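Local structure of polysaccharide biosynthesis protein CapD (Bacillus thuringiensis HD-771, 6BWC) at residues C[136-139]-C[140-144]; C[263-266]-C[267-271]. The protein is probably an NADP-dependent enzyme of the short-chain dehydrogenase family that acts on UDP-N-acetylglucosamine, in a pathway that leads to CMP-pseudaminic acid for flagellin glycosylation. The protein carries 2 engineered substitutions. All blocks are in the same frame, centred on the assembly; numbering follows the deposited sequence.

How the contacts relate
Contact 1 comes first along the chain, at the start of helix 138-156 in the unit strand 123-129, helix 138-156, strand 163-169 of the Rossmann-type sheet. Contact 2 follows much later, in the loop between strands 259-262 and 285-286. Their centres are about 14 Å apart, on the same side of the chain's centre, and they touch: Asn-137 ND2 probably donates a hydrogen bond to Gly-268 O (3.1 Å), while Thr-136 packs against Lys-270. Contact 1 binds the NADP nicotinamide ribose and, through Tyr-139, also touches UDP-N-acetylglucosamine, whose uridine ribose contact 2 binds; the two thus line adjoining parts of one cleft. Both also reach the second subunit.

Contact 1: C[136-139]-C[140-144]; sequences TNNY and GATKL. With NAP (NADP nicotinamide-adenine-dinucleotide phosphate), chain N.
Gly-140 N points at the side chain of Asn-137, the N-cap of helix 138-156, whose first two turns carry Tyr-139 and Lys-143 in the Tyr-X-X-X-Lys pattern of short-chain dehydrogenases. With chi1 at 50°, Asn-137 CG sits between its own backbone N and C, which turns OD1 back to accept from Gly-140 N (2.7 Å, nearly straight at 167°). Ala-141 N bonds to Asn-137 O (2.8 Å), and the Ala-141 methyl packs on Thr-145 of the second subunit. That same Thr-145 of the second subunit is hydrogen-bonded to Asn-138 OD1.

Thr-142 N continues the helical pattern to Asn-138 O. Its OG1 doubles back to donate to Tyr-139 O (2.6 Å), in the carbonyl plane on a lone pair, and is also bonded to Asn-105 ND2. Tyr-139 O therefore takes two donors, the second being Lys-143 N (2.9 Å).

Lys-143 bends at chi2 (-65°) and runs obliquely past the tyrosine, its CG 3.7 Å from Tyr-139 CE1. Both side chains end at the nicotinamide ribose. Tyr-139 OH is hydrogen-bonded to NAP O2D (2.7 Å), which lies in the ring plane at its edge; OH also makes a weak bond to the sugar nucleotide. Lys-143 NZ donates to NAP O3D (3.1 Å), more weakly to O2D, and to Thr-127 O. This layout is consistent with the family's usual tyrosine-lysine pair. Leu-144 packs on Asn-137 of the second subunit, while its N donates to Gly-140 O at 3.0 Å.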
loop_
_atom_site.group_PDB
_atom_site.type_symbol
_atom_site.label_atom_id
_atom_site.label_comp_id
_atom_site.label_asym_id
_atom_site.label_seq_id
_atom_site.Cartn_x
_atom_site.Cartn_y
_atom_site.Cartn_z
ATOM N N THR C 136 31.423 -6.193 -2.558
ATOM C CA THR C 136 31.915 -4.820 -2.456
ATOM C C THR C 136 30.938 -3.831 -3.128
ATOM O O THR C 136 31.270 -2.646 -3.336
ATOM C CB THR C 136 33.278 -4.724 -3.159
ATOM O OG1 THR C 136 33.943 -5.977 -3.062
ATOM C CG2 THR C 136 34.167 -3.685 -2.535
ATOM N N ASN C 137 29.741 -4.317 -3.476
ATOM C CA ASN C 137 28.714 -3.463 -4.062
ATOM C C ASN C 137 27.303 -3.852 -3.636
ATOM O O ASN C 137 27.050 -4.977 -3.102
ATOM C CB ASN C 137 28.822 -3.424 -5.585
ATOM C CG ASN C 137 28.901 -4.809 -6.208
ATOM O OD1 ASN C 137 27.980 -5.615 -6.082
ATOM N ND2 ASN C 137 29.994 -5.085 -6.912
ATOM N N ASN C 138 26.397 -2.903 -3.881
ATOM C CA ASN C 138 24.986 -3.036 -3.542
ATOM C C ASN C 138 24.403 -4.165 -4.345
ATOM O O ASN C 138 23.598 -4.912 -3.833
ATOM C CB ASN C 138 24.237 -1.710 -3.788
ATOM C CG ASN C 138 22.778 -1.754 -3.363
ATOM O OD1 ASN C 138 22.446 -2.166 -2.255
ATOM N ND2 ASN C 138 21.906 -1.315 -4.236
ATOM N N TYR C 139 24.845 -4.332 -5.592
ATOM C CA TYR C 139 24.317 -5.424 -6.447
ATOM C C TYR C 139 24.553 -6.780 -5.781
ATOM O O TYR C 139 23.606 -7.534 -5.529
ATOM C CB TYR C 139 24.899 -5.384 -7.867
ATOM C CG TYR C 139 24.582 -6.630 -8.653
ATOM C CD1 TYR C 139 23.275 -7.037 -8.852
ATOM C CD2 TYR C 139 25.596 -7.422 -9.167
ATOM C CE1 TYR C 139 22.988 -8.195 -9.541
ATOM C CE2 TYR C 139 25.319 -8.566 -9.872
ATOM C CZ TYR C 139 24.021 -8.955 -10.064
ATOM O OH TYR C 139 23.779 -10.123 -10.796
ATOM N N GLY C 140 25.808 -7.054 -5.454
ATOM C CA GLY C 140 26.163 -8.275 -4.734
ATOM C C GLY C 140 25.576 -8.333 -3.330
ATOM O O GLY C 140 25.342 -9.422 -2.790
ATOM N N ALA C 141 25.353 -7.162 -2.729
ATOM C CA ALA C 141 24.566 -7.090 -1.501
ATOM C C ALA C 141 23.157 -7.642 -1.673
ATOM O O ALA C 141 22.720 -8.448 -0.875
ATOM C CB ALA C 141 24.530 -5.677 -0.957
ATOM N N THR C 142 22.467 -7.231 -2.730
ATOM C CA THR C 142 21.109 -7.747 -3.019
ATOM C C THR C 142 21.131 -9.226 -3.432
ATOM O O THR C 142 20.183 -9.962 -3.153
ATOM C CB THR C 142 20.356 -6.954 -4.119
ATOM O OG1 THR C 142 21.070 -7.002 -5.360
ATOM C CG2 THR C 142 20.197 -5.530 -3.741
ATOM N N LYS C 143 22.171 -9.677 -4.110
ATOM C CA LYS C 143 22.175 -11.088 -4.500
ATOM C C LYS C 143 22.423 -12.019 -3.297
ATOM O O LYS C 143 21.761 -13.063 -3.154
ATOM C CB LYS C 143 23.142 -11.351 -5.654
ATOM C CG LYS C 143 22.620 -10.803 -6.988
ATOM C CD LYS C 143 21.347 -11.500 -7.461
ATOM C CE LYS C 143 21.278 -11.500 -8.989
ATOM N NZ LYS C 143 19.933 -11.751 -9.590
ATOM N N LEU C 144 23.325 -11.628 -2.409
ATOM C CA LEU C 144 23.442 -12.320 -1.141
ATOM C C LEU C 144 22.093 -12.396 -0.435
ATOM O O LEU C 144 21.671 -13.484 0.000
ATOM C CB LEU C 144 24.465 -11.630 -0.243
ATOM C CG LEU C 144 24.872 -12.325 1.054
ATOM C CD1 LEU C 144 25.257 -13.777 0.824
ATOM C CD2 LEU C 144 26.053 -11.584 1.640
HETATM P PA NAP N . 19.229 -9.272 -18.955
HETATM O O1A NAP N . 19.582 -9.549 -20.389
HETATM O O2A NAP N . 19.259 -7.844 -18.528
HETATM O O5B NAP N . 17.809 -9.903 -18.608
HETATM C C5B NAP N . 16.980 -9.285 -17.620
HETATM C C4B NAP N . 15.542 -9.761 -17.797
HETATM O O4B NAP N . 14.687 -9.348 -16.733
HETATM C C3B NAP N . 14.944 -9.147 -19.035
HETATM O O3B NAP N . 14.028 -10.127 -19.516
HETATM C C2B NAP N . 14.268 -7.907 -18.511
HETATM O O2B NAP N . 13.323 -7.474 -19.467
HETATM C C1B NAP N . 13.695 -8.418 -17.188
HETATM N N9A NAP N . 13.414 -7.468 -16.059
HETATM C C8A NAP N . 14.187 -6.483 -15.515
HETATM N N7A NAP N . 13.564 -5.859 -14.457
HETATM C C5A NAP N . 12.370 -6.459 -14.311
HETATM C C6A NAP N . 11.185 -6.332 -13.426
HETATM N N6A NAP N . 11.127 -5.423 -12.443
HETATM N N1A NAP N . 10.146 -7.163 -13.616
HETATM C C2A NAP N . 10.137 -8.095 -14.585
HETATM N N3A NAP N . 11.164 -8.268 -15.432
HETATM C C4A NAP N . 12.284 -7.506 -15.354
HETATM O O3 NAP N . 20.130 -10.128 -17.925
HETATM P PN NAP N . 20.835 -11.567 -18.172
HETATM O O1N NAP N . 19.951 -12.501 -18.986
HETATM O O2N NAP N . 22.263 -11.335 -18.562
HETATM O O5D NAP N . 20.960 -12.108 -16.682
HETATM C C5D NAP N . 19.883 -12.818 -16.124
HETATM C C4D NAP N . 20.163 -13.122 -14.656
HETATM O O4D NAP N . 21.489 -13.661 -14.564
HETATM C C3D NAP N . 20.088 -11.960 -13.649
HETATM O O3D NAP N . 19.320 -12.387 -12.521
HETATM C C2D NAP N . 21.517 -11.691 -13.239
HETATM O O2D NAP N . 21.632 -11.276 -11.874
HETATM C C1D NAP N . 22.174 -13.054 -13.462
HETATM N N1N NAP N . 23.614 -13.009 -13.745
HETATM C C2N NAP N . 24.011 -12.580 -14.954
HETATM C C3N NAP N . 25.339 -12.499 -15.333
HETATM C C7N NAP N . 25.776 -11.989 -16.662
HETATM O O7N NAP N . 26.979 -11.785 -16.838
HETATM N N7N NAP N . 24.901 -11.729 -17.638
HETATM C C4N NAP N . 26.383 -12.948 -14.378
HETATM C C5N NAP N . 25.841 -13.389 -13.088
HETATM C C6N NAP N . 24.482 -13.427 -12.825
HETATM P P2B NAP N . 12.709 -5.984 -19.433
HETATM O O1X NAP N . 12.044 -5.965 -20.796
HETATM O O2X NAP N . 11.676 -5.982 -18.326
HETATM O O3X NAP N . 13.892 -5.009 -19.219
#

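Contact 2: C[263-266]-C[267-271]; sequences IGLK and PGEKM. With UD1 (uridine-diphosphate-N-acetylglucosamine), chain O.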
loop_
_atom_site.group_PDB
_atom_site.type_symbol
_atom_site.label_atom_id
_atom_site.label_comp_id
_atom_site.label_asym_id
_atom_site.label_seq_id
_atom_site.Cartn_x
_atom_site.Cartn_y
_atom_site.Cartn_z
ATOM N N ILE C 263 39.921 4.449 -17.536
ATOM C CA ILE C 263 38.792 5.050 -16.830
ATOM C C ILE C 263 38.977 4.878 -15.319
ATOM O O ILE C 263 38.492 5.699 -14.564
ATOM C CB ILE C 263 37.431 4.440 -17.334
ATOM C CG1 ILE C 263 36.604 5.488 -18.076
ATOM C CG2 ILE C 263 36.613 3.788 -16.208
ATOM C CD1 ILE C 263 35.105 5.267 -18.022
ATOM N N GLY C 264 39.657 3.810 -14.884
ATOM C CA GLY C 264 39.646 3.394 -13.474
ATOM C C GLY C 264 38.356 2.663 -13.072
ATOM O O GLY C 264 37.354 2.677 -13.786
ATOM N N LEU C 265 38.381 2.016 -11.914
ATOM C CA LEU C 265 37.180 1.424 -11.326
ATOM C C LEU C 265 35.926 2.283 -11.386
ATOM O O LEU C 265 35.967 3.484 -11.133
ATOM C CB LEU C 265 37.424 1.116 -9.861
ATOM C CG LEU C 265 38.089 -0.202 -9.492
ATOM C CD1 LEU C 265 38.964 -0.833 -10.578
ATOM C CD2 LEU C 265 38.903 0.051 -8.228
ATOM N N LYS C 266 34.817 1.629 -11.713
ATOM C CA LYS C 266 33.488 2.126 -11.429
ATOM C C LYS C 266 33.178 1.845 -9.933
ATOM O O LYS C 266 33.706 0.896 -9.363
ATOM C CB LYS C 266 32.471 1.433 -12.359
ATOM C CG LYS C 266 32.771 1.616 -13.853
ATOM C CD LYS C 266 31.631 1.221 -14.793
ATOM C CE LYS C 266 31.724 1.995 -16.105
ATOM N NZ LYS C 266 31.124 1.260 -17.242
ATOM N N PRO C 267 32.313 2.660 -9.295
ATOM C CA PRO C 267 32.078 2.455 -7.847
ATOM C C PRO C 267 31.616 1.054 -7.490
ATOM O O PRO C 267 30.814 0.488 -8.216
ATOM C CB PRO C 267 30.989 3.474 -7.514
ATOM C CG PRO C 267 31.216 4.553 -8.516
ATOM C CD PRO C 267 31.615 3.858 -9.789
ATOM N N GLY C 268 32.162 0.491 -6.416
ATOM C CA GLY C 268 31.763 -0.833 -5.932
ATOM C C GLY C 268 32.392 -2.029 -6.639
ATOM O O GLY C 268 32.329 -3.135 -6.107
ATOM N N GLU C 269 32.994 -1.830 -7.818
ATOM C CA GLU C 269 33.626 -2.925 -8.581
ATOM C C GLU C 269 34.655 -3.692 -7.745
ATOM O O GLU C 269 35.434 -3.094 -7.021
ATOM C CB GLU C 269 34.320 -2.411 -9.867
ATOM C CG GLU C 269 33.386 -2.136 -11.041
ATOM C CD GLU C 269 34.125 -1.870 -12.360
ATOM O OE1 GLU C 269 34.811 -0.828 -12.450
ATOM O OE2 GLU C 269 34.008 -2.685 -13.318
ATOM N N LYS C 270 34.631 -5.015 -7.876
ATOM C CA LYS C 270 35.587 -5.943 -7.259
ATOM C C LYS C 270 36.699 -6.285 -8.264
ATOM O O LYS C 270 36.480 -6.250 -9.484
ATOM C CB LYS C 270 34.849 -7.235 -6.868
ATOM C CG LYS C 270 35.363 -7.983 -5.652
ATOM C CD LYS C 270 34.410 -9.125 -5.345
ATOM C CE LYS C 270 34.963 -10.007 -4.263
ATOM N NZ LYS C 270 33.988 -11.072 -3.969
ATOM N N MET C 271 37.869 -6.646 -7.738
ATOM C CA MET C 271 39.066 -6.888 -8.564
ATOM C C MET C 271 39.071 -8.251 -9.219
ATOM O O MET C 271 39.509 -8.404 -10.358
ATOM C CB MET C 271 40.356 -6.719 -7.736
ATOM C CG MET C 271 40.790 -5.274 -7.548
ATOM S SD MET C 271 40.971 -4.440 -9.143
ATOM C CE MET C 271 40.836 -2.772 -8.565
HETATM C "C1'" UD1 O . 28.808 -9.220 -14.854
HETATM C "C2'" UD1 O . 27.325 -9.120 -14.537
HETATM C "C3'" UD1 O . 27.063 -9.210 -13.035
HETATM C "C4'" UD1 O . 27.785 -10.394 -12.397
HETATM C "C5'" UD1 O . 29.216 -10.586 -12.937
HETATM C "C6'" UD1 O . 29.744 -11.969 -12.536
HETATM C "C7'" UD1 O . 26.386 -7.703 -16.318
HETATM C "C8'" UD1 O . 26.093 -6.276 -16.736
HETATM N "N2'" UD1 O . 26.776 -7.879 -15.051
HETATM O "O1'" UD1 O . 29.514 -8.194 -14.173
HETATM O "O3'" UD1 O . 25.640 -9.295 -12.819
HETATM O "O4'" UD1 O . 27.840 -10.247 -10.991
HETATM O "O5'" UD1 O . 29.290 -10.440 -14.371
HETATM O "O6'" UD1 O . 31.134 -11.929 -12.204
HETATM O "O7'" UD1 O . 26.316 -8.614 -17.142
HETATM N N1 UD1 O . 35.038 -2.995 -18.051
HETATM C C2 UD1 O . 35.873 -2.105 -18.791
HETATM N N3 UD1 O . 35.325 -1.065 -19.440
HETATM C C4 UD1 O . 33.997 -0.833 -19.413
HETATM C C5 UD1 O . 33.158 -1.674 -18.727
HETATM C C6 UD1 O . 33.696 -2.765 -18.062
HETATM O O2 UD1 O . 37.107 -2.254 -18.838
HETATM O O4 UD1 O . 33.496 0.125 -20.022
HETATM C C1B UD1 O . 35.604 -4.138 -17.303
HETATM C C2B UD1 O . 35.096 -4.301 -15.868
HETATM O "O2'" UD1 O . 35.859 -3.546 -14.936
HETATM C C3B UD1 O . 35.149 -5.796 -15.626
HETATM C C4B UD1 O . 34.921 -6.354 -17.014
HETATM O O4B UD1 O . 35.209 -5.320 -17.953
HETATM O O3B UD1 O . 36.410 -6.287 -15.159
HETATM C C5B UD1 O . 33.501 -6.850 -17.239
HETATM O O5B UD1 O . 32.498 -5.828 -17.135
HETATM P PA UD1 O . 31.004 -6.315 -17.467
HETATM O O1A UD1 O . 30.041 -5.167 -17.652
HETATM O O2A UD1 O . 31.003 -7.395 -18.554
HETATM O O3A UD1 O . 30.568 -7.289 -16.256
HETATM P PB UD1 O . 30.847 -7.370 -14.663
HETATM O O1B UD1 O . 30.691 -5.996 -14.045
HETATM O O2B UD1 O . 32.086 -8.165 -14.270
#
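Glu-269 lies obliquely across Lys-266 at the mouth of a type II beta turn running from Lys-266 to Glu-269, and its carboxylate serves both backbone and ligand. OE1 accepts from Lys-266 N (2.6 Å), met on its anti side and 23° out of the carboxylate plane. OE2 accepts from the ribose hydroxyl O2' of UD1, also at 2.6 Å. Held through both oxygens, the carboxylate is probably restrained in its rotation, and it links the turn to the ligand ribose. Behind it, Glu-269 N donates to Lys-266 O (3.2 Å), tilted well out of the carbonyl plane, with Gly-268 taking the positive-phi third place of the turn.

Lys-266 CB and CG lie alongside OE1, and from there the chain extends away toward the base, bringing NZ to 3.8 Å from the uracil O4 of UD1. NZ remains 6.3 Å from Glu-269 OE2, so the two opposite charges do not pair.

A second, apolar meeting is nearly perpendicular: Met-271, bent at chi2 (-55°), sets CE against both Leu-265 methyls, 3.4 Å from CD1.

The turn follows strand 259-262 and rests on helix 91-96, with Lys-266 on Ser-92 and Pro-267 on Tyr-96. Beyond the turn on each side, the backbone is bonded to neighbouring strands, Ile-263 to Val-195 of strand 192-195 and Met-271 to Ser-201 of strand 201-205.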